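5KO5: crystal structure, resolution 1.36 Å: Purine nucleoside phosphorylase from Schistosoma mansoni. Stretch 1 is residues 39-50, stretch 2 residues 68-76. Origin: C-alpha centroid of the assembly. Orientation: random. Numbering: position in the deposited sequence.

Stretch 1 (39-50) KLIEEIEERKVI
Stretch 2 (68-76) GNLVLGSVG

The two stretches are joined as neighbouring antiparallel strands, held by three pairs of backbone hydrogen bonds and interrupted by a beta bulge, with apolar side chains packed against the ladder. Strand 69-75 runs at 172° to strand 47-50, and their axes approach to 4.5 Å. Together the stretches bury 751 Å², counting both sides.

The register pairs Ile 50 with Leu 70, Val 49 with Val 71, Lys 48 with Leu 72, and, beyond the bulge, Glu 45 with Ser 74. The CA-CA distances are 5.0 Å for Ile 50 and Leu 70, 4.6 Å for Val 49 and Val 71, 5.2 Å for Lys 48 and Leu 72, and 4.9 Å for Glu 45 and Ser 74. Ile 50 N donates to Leu 70 O at 2.7 Å, and Leu 70 N to Ile 50 O at 2.8 Å. Lys 48 N donates to Leu 72 O at 2.8 Å, and Leu 72 N to Lys 48 O at 2.9 Å. Glu 45 N donates to Ser 74 O at 2.8 Å, and Ser 74 N to Glu 45 O at 2.9 Å. Val 49 and Val 71 form a non-hydrogen-bonded pair; here Val 71 CA makes a CA-H...O contact with Lys 48 O at 3.4 Å.

The register shifts by one between Glu 45 and Lys 48. The chain turns a corner at Glu 46, whose phi/psi is 47/44. Arg 47 returns to extended values, -84/155, and Arg 47 CA lies 3.1 Å from Leu 72 O. Opposite the bulge is Gly 73, at 169/-153. Gly 73 CA is 3.4 Å from both Glu 45 O and Ile 44 CG2. A CB on Gly 73 would lie 2.4 Å from Glu 45 O and 2.4 Å from Ile 44 CG2, so the site has no room for a side chain.

Before the bulge, a weakly bonded helix at about 39-42 leads into Ile 44. Ile 44 (m, t) is buried and packs on Val 71 (t) and Val 75 (t). Ile 44 CD1 is 3.6 Å from Val 71 CG1, and Ile 44 CG1 is 3.8 Å from Val 75 CG2. Ile 41 (m, t) adds CG2 at 3.7 Å from Val 71 CG2. Leu 40 (t, p) points sideways, but its end comes nearer, with CD1 4.1 Å from Val 75 CG1. Branched aliphatic residues suit this buried cluster. Arg 47 (chi1 p) is exposed; its NH2 makes a weak hydrogen bond to Ile 41 O at 3.3 Å.

Ile 50, Leu 70, Lys 48, Leu 72, Glu 45 and Ser 74 share one face of the sheet. Ile 50 (m, t) is buried and places CD1 3.8 Å from Leu 72 CD1. Lys 48 (t, p, t, t) starts on this face, but its end leads away. Polar residues occupy the more open end: Glu 45 (m, t) is exposed and Ser 74 (m) partly exposed. Water 1 donates to Glu 45 OE2 at 2.7 Å and accepts from Gly 76 N at 2.8 Å, bridging the stretches. Gly 76 has phi/psi 56/35, and its positive phi favours glycine.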

ATOM      1  N   LYS A  39     -16.610  23.912  14.230  1.00 26.99           N
ATOM      2  CA  LYS A  39     -17.207  24.936  15.080  1.00 35.37           C
ATOM      3  C   LYS A  39     -18.344  24.390  15.937  1.00 31.42           C
ATOM      4  O   LYS A  39     -18.617  24.939  17.007  1.00 34.98           O
ATOM      5  CB  LYS A  39     -17.635  26.156  14.262  1.00 37.37           C
ATOM      6  N   LEU A  40     -19.002  23.307  15.506  1.00 32.00           N
ATOM      7  CA  LEU A  40     -20.026  22.690  16.349  1.00 35.82           C
ATOM      8  C   LEU A  40     -19.457  22.288  17.703  1.00 34.34           C
ATOM      9  O   LEU A  40     -20.140  22.393  18.729  1.00 35.36           O
ATOM     10  CB  LEU A  40     -20.637  21.471  15.655  1.00 35.26           C
ATOM     11  CG  LEU A  40     -21.742  20.743  16.433  1.00 34.94           C
ATOM     12  CD1 LEU A  40     -22.919  21.673  16.715  1.00 41.65           C
ATOM     13  CD2 LEU A  40     -22.204  19.509  15.680  1.00 36.35           C
ATOM     14  N   ILE A  41     -18.203  21.825  17.722  1.00 32.18           N
ATOM     15  CA  ILE A  41     -17.546  21.480  18.979  1.00 36.61           C
ATOM     16  C   ILE A  41     -17.479  22.693  19.898  1.00 38.95           C
ATOM     17  O   ILE A  41     -17.610  22.572  21.122  1.00 45.71           O
ATOM     18  CB  ILE A  41     -16.151  20.886  18.701  1.00 35.99           C
ATOM     19  CG1 ILE A  41     -16.271  19.651  17.811  1.00 32.07           C
ATOM     20  CG2 ILE A  41     -15.436  20.541  19.999  1.00 33.49           C
ATOM     21  CD1 ILE A  41     -14.935  19.073  17.380  1.00 32.57           C
ATOM     22  N   GLU A  42     -17.282  23.883  19.323  1.00 43.60           N
ATOM     23  CA  GLU A  42     -17.248  25.096  20.130  1.00 44.89           C
ATOM     24  C   GLU A  42     -18.611  25.449  20.711  1.00 44.94           C
ATOM     25  O   GLU A  42     -18.681  26.247  21.653  1.00 52.56           O
ATOM     26  CB  GLU A  42     -16.701  26.266  19.308  1.00 47.18           C
ATOM     27  N   GLU A  43     -19.691  24.871  20.185  1.00 44.25           N
ATOM     28  CA  GLU A  43     -21.042  25.170  20.641  1.00 42.35           C
ATOM     29  C   GLU A  43     -21.641  24.070  21.510  1.00 43.85           C
ATOM     30  O   GLU A  43     -22.840  24.109  21.804  1.00 43.87           O
ATOM     31  CB  GLU A  43     -21.954  25.466  19.449  1.00 48.07           C
ATOM     32  CG  GLU A  43     -21.534  26.683  18.641  1.00 56.52           C
ATOM     33  CD  GLU A  43     -21.565  27.963  19.453  1.00 72.48           C
ATOM     34  OE1 GLU A  43     -22.419  28.077  20.360  1.00 77.93           O
ATOM     35  OE2 GLU A  43     -20.732  28.853  19.184  1.00 83.40           O
ATOM     36  N   ILE A  44     -20.839  23.086  21.923  1.00 42.47           N
ATOM     37  CA  ILE A  44     -21.334  22.053  22.823  1.00 36.93           C
ATOM     38  C   ILE A  44     -21.719  22.678  24.161  1.00 39.55           C
ATOM     39  O   ILE A  44     -20.982  23.502  24.721  1.00 42.02           O
ATOM     40  CB  ILE A  44     -20.255  20.971  22.985  1.00 30.21           C
ATOM     41  CG1 ILE A  44     -20.012  20.264  21.652  1.00 31.73           C
ATOM     42  CG2 ILE A  44     -20.656  19.969  24.031  1.00 29.98           C
ATOM     43  CD1 ILE A  44     -18.805  19.360  21.662  1.00 37.20           C
ATOM     44  N   GLU A  45     -22.885  22.296  24.679  1.00 38.13           N
ATOM     45  CA  GLU A  45     -23.397  22.864  25.918  1.00 37.98           C
ATOM     46  C   GLU A  45     -22.910  22.075  27.126  1.00 37.79           C
ATOM     47  O   GLU A  45     -22.638  20.874  27.040  1.00 39.29           O
ATOM     48  CB  GLU A  45     -24.926  22.882  25.918  1.00 39.98           C
ATOM     49  CG  GLU A  45     -25.541  23.562  24.710  1.00 48.95           C
ATOM     50  CD  GLU A  45     -27.048  23.672  24.823  1.00 60.18           C
ATOM     51  OE1 GLU A  45     -27.524  24.441  25.685  1.00 63.89           O
ATOM     52  OE2 GLU A  45     -27.755  22.978  24.061  1.00 61.18           O
ATOM     53  N   GLU A  46     -22.816  22.770  28.266  1.00 39.81           N
ATOM     54  CA  GLU A  46     -22.343  22.186  29.522  1.00 41.80           C
ATOM     55  C   GLU A  46     -21.063  21.389  29.300  1.00 39.06           C
ATOM     56  O   GLU A  46     -20.892  20.280  29.809  1.00 46.89           O
ATOM     57  CB  GLU A  46     -23.420  21.333  30.188  1.00 51.70           C
ATOM     58  CG  GLU A  46     -24.708  22.072  30.484  1.00 60.49           C
ATOM     59  CD  GLU A  46     -25.870  21.122  30.675  1.00 64.74           C
ATOM     60  OE1 GLU A  46     -26.595  21.256  31.682  1.00 66.74           O
ATOM     61  OE2 GLU A  46     -26.050  20.235  29.814  1.00 65.81           O
ATOM     62  N   ARG A  47     -20.158  21.963  28.522  1.00 36.38           N
ATOM     63  CA  ARG A  47     -19.109  21.146  27.948  1.00 33.37           C
ATOM     64  C   ARG A  47     -17.943  20.960  28.909  1.00 33.92           C
ATOM     65  O   ARG A  47     -17.688  21.767  29.806  1.00 36.68           O
ATOM     66  CB  ARG A  47     -18.630  21.723  26.621  1.00 42.08           C
ATOM     67  CG  ARG A  47     -17.882  23.018  26.737  1.00 46.58           C
ATOM     68  CD  ARG A  47     -17.376  23.409  25.373  1.00 46.28           C
ATOM     69  NE  ARG A  47     -16.219  24.288  25.452  1.00 54.41           N
ATOM     70  CZ  ARG A  47     -15.348  24.444  24.463  1.00 60.54           C
ATOM     71  NH1 ARG A  47     -14.317  25.264  24.608  1.00 71.39           N
ATOM     72  NH2 ARG A  47     -15.507  23.769  23.331  1.00 54.65           N
ATOM     73  N   LYS A  48     -17.234  19.858  28.701  1.00 29.98           N
ATOM     74  CA  LYS A  48     -16.043  19.512  29.458  1.00 31.47           C
ATOM     75  C   LYS A  48     -14.942  19.229  28.450  1.00 26.83           C
ATOM     76  O   LYS A  48     -15.092  18.344  27.600  1.00 26.62           O
ATOM     77  CB  LYS A  48     -16.300  18.275  30.322  1.00 39.36           C
ATOM     78  CG  LYS A  48     -15.095  17.824  31.114  1.00 43.48           C
ATOM     79  CD  LYS A  48     -14.637  18.914  32.064  1.00 49.82           C
ATOM     80  CE  LYS A  48     -13.256  18.610  32.609  1.00 53.75           C
ATOM     81  NZ  LYS A  48     -12.776  19.649  33.560  1.00 57.48           N
ATOM     82  N   VAL A  49     -13.856  19.987  28.531  1.00 28.76           N
ATOM     83  CA  VAL A  49     -12.732  19.878  27.607  1.00 26.48           C
ATOM     84  C   VAL A  49     -11.630  19.087  28.298  1.00 25.97           C
ATOM     85  O   VAL A  49     -11.146  19.483  29.364  1.00 28.05           O
ATOM     86  CB  VAL A  49     -12.229  21.267  27.186  1.00 32.35           C
ATOM     87  CG1 VAL A  49     -11.100  21.135  26.181  1.00 31.17           C
ATOM     88  CG2 VAL A  49     -13.371  22.097  26.616  1.00 30.05           C
ATOM     89  N   ILE A  50     -11.224  17.975  27.690  1.00 24.48           N
ATOM     90  CA  ILE A  50     -10.203  17.110  28.272  1.00 27.38           C
ATOM     91  C   ILE A  50      -9.027  16.996  27.309  1.00 23.67           C
ATOM     92  O   ILE A  50      -9.139  16.309  26.284  1.00 22.78           O
ATOM     93  CB  ILE A  50     -10.779  15.720  28.584  1.00 25.03           C
ATOM     94  CG1 ILE A  50     -12.061  15.835  29.414  1.00 27.31           C
ATOM     95  CG2 ILE A  50      -9.747  14.872  29.303  1.00 25.93           C
ATOM     96  CD1 ILE A  50     -12.695  14.493  29.732  1.00 29.90           C
ATOM     97  N   GLY A  68      -5.558  19.272  20.633  1.00 23.55           N
ATOM     98  CA  GLY A  68      -5.844  17.872  20.878  1.00 22.35           C
ATOM     99  C   GLY A  68      -6.657  17.676  22.142  1.00 24.07           C
ATOM    100  O   GLY A  68      -6.095  17.443  23.217  1.00 25.86           O
ATOM    101  N   ASN A  69      -7.984  17.791  22.032  1.00 22.08           N
ATOM    102  CA  ASN A  69      -8.883  17.710  23.175  1.00 23.47           C
ATOM    103  C   ASN A  69     -10.043  16.788  22.847  1.00 21.21           C
ATOM    104  O   ASN A  69     -10.506  16.740  21.704  1.00 22.18           O
ATOM    105  CB  ASN A  69      -9.516  19.069  23.492  1.00 24.24           C
ATOM    106  CG  ASN A  69      -8.514  20.100  23.952  1.00 26.26           C
ATOM    107  OD1 ASN A  69      -7.641  19.817  24.778  1.00 29.12           O
ATOM    108  ND2 ASN A  69      -8.645  21.312  23.436  1.00 30.95           N
ATOM    109  N   LEU A  70     -10.502  16.055  23.856  1.00 22.22           N
ATOM    110  CA  LEU A  70     -11.810  15.418  23.825  1.00 21.40           C
ATOM    111  C   LEU A  70     -12.797  16.368  24.492  1.00 24.90           C
ATOM    112  O   LEU A  70     -12.538  16.858  25.594  1.00 29.98           O
ATOM    113  CB  LEU A  70     -11.755  14.112  24.613  1.00 27.21           C
ATOM    114  CG  LEU A  70     -12.551  12.918  24.099  1.00 29.90           C
ATOM    115  CD1 LEU A  70     -12.097  12.530  22.694  1.00 23.07           C
ATOM    116  CD2 LEU A  70     -12.385  11.749  25.060  1.00 25.89           C
ATOM    117  N   VAL A  71     -13.914  16.641  23.824  1.00 21.77           N
ATOM    118  CA  VAL A  71     -14.919  17.572  24.329  1.00 22.99           C
ATOM    119  C   VAL A  71     -16.231  16.817  24.497  1.00 25.90           C
ATOM    120  O   VAL A  71     -16.737  16.220  23.538  1.00 24.98           O
ATOM    121  CB  VAL A  71     -15.088  18.783  23.398  1.00 23.82           C
ATOM    122  CG1 VAL A  71     -16.062  19.790  24.000  1.00 25.26           C
ATOM    123  CG2 VAL A  71     -13.734  19.431  23.114  1.00 26.72           C
ATOM    124  N   LEU A  72     -16.776  16.833  25.711  1.00 23.57           N
ATOM    125  CA  LEU A  72     -18.028  16.159  26.014  1.00 23.79           C
ATOM    126  C   LEU A  72     -19.062  17.172  26.474  1.00 27.16           C
ATOM    127  O   LEU A  72     -18.735  18.158  27.143  1.00 27.12           O
ATOM    128  CB  LEU A  72     -17.851  15.103  27.115  1.00 25.86           C
ATOM    129  CG  LEU A  72     -16.952  13.923  26.738  1.00 26.03           C
ATOM    130  CD1 LEU A  72     -15.530  14.144  27.225  1.00 33.43           C
ATOM    131  CD2 LEU A  72     -17.522  12.626  27.278  1.00 27.45           C
ATOM    132  N   GLY A  73     -20.317  16.910  26.123  1.00 25.73           N
ATOM    133  CA  GLY A  73     -21.402  17.787  26.540  1.00 27.05           C
ATOM    134  C   GLY A  73     -22.674  17.449  25.798  1.00 31.48           C
ATOM    135  O   GLY A  73     -22.864  16.316  25.354  1.00 28.64           O
ATOM    136  N   SER A  74     -23.538  18.450  25.659  1.00 29.85           N
ATOM    137  CA  SER A  74     -24.852  18.259  25.061  1.00 33.83           C
ATOM    138  C   SER A  74     -24.976  19.080  23.788  1.00 34.69           C
ATOM    139  O   SER A  74     -24.606  20.259  23.764  1.00 33.95           O
ATOM    140  CB  SER A  74     -25.966  18.652  26.039  1.00 40.22           C
ATOM    141  OG  SER A  74     -26.033  17.742  27.124  1.00 51.93           O
ATOM    142  N   VAL A  75     -25.497  18.452  22.737  1.00 30.75           N
ATOM    143  CA  VAL A  75     -25.885  19.131  21.507  1.00 33.89           C
ATOM    144  C   VAL A  75     -27.279  18.654  21.140  1.00 32.51           C
ATOM    145  O   VAL A  75     -27.514  17.445  21.030  1.00 31.26           O
ATOM    146  CB  VAL A  75     -24.916  18.835  20.349  1.00 34.66           C
ATOM    147  CG1 VAL A  75     -25.482  19.386  19.041  1.00 35.07           C
ATOM    148  CG2 VAL A  75     -23.546  19.418  20.638  1.00 35.65           C
ATOM    149  N   GLY A  76     -28.194  19.597  20.951  1.00 40.73           N
ATOM    150  CA  GLY A  76     -29.540  19.245  20.520  1.00 42.75           C
ATOM    151  C   GLY A  76     -30.234  18.252  21.421  1.00 37.88           C
ATOM    152  O   GLY A  76     -30.991  17.398  20.943  1.00 46.08           O
TER
HETATM  153  O   HOH W   1     -27.752  22.354  21.434  1.00 39.29           O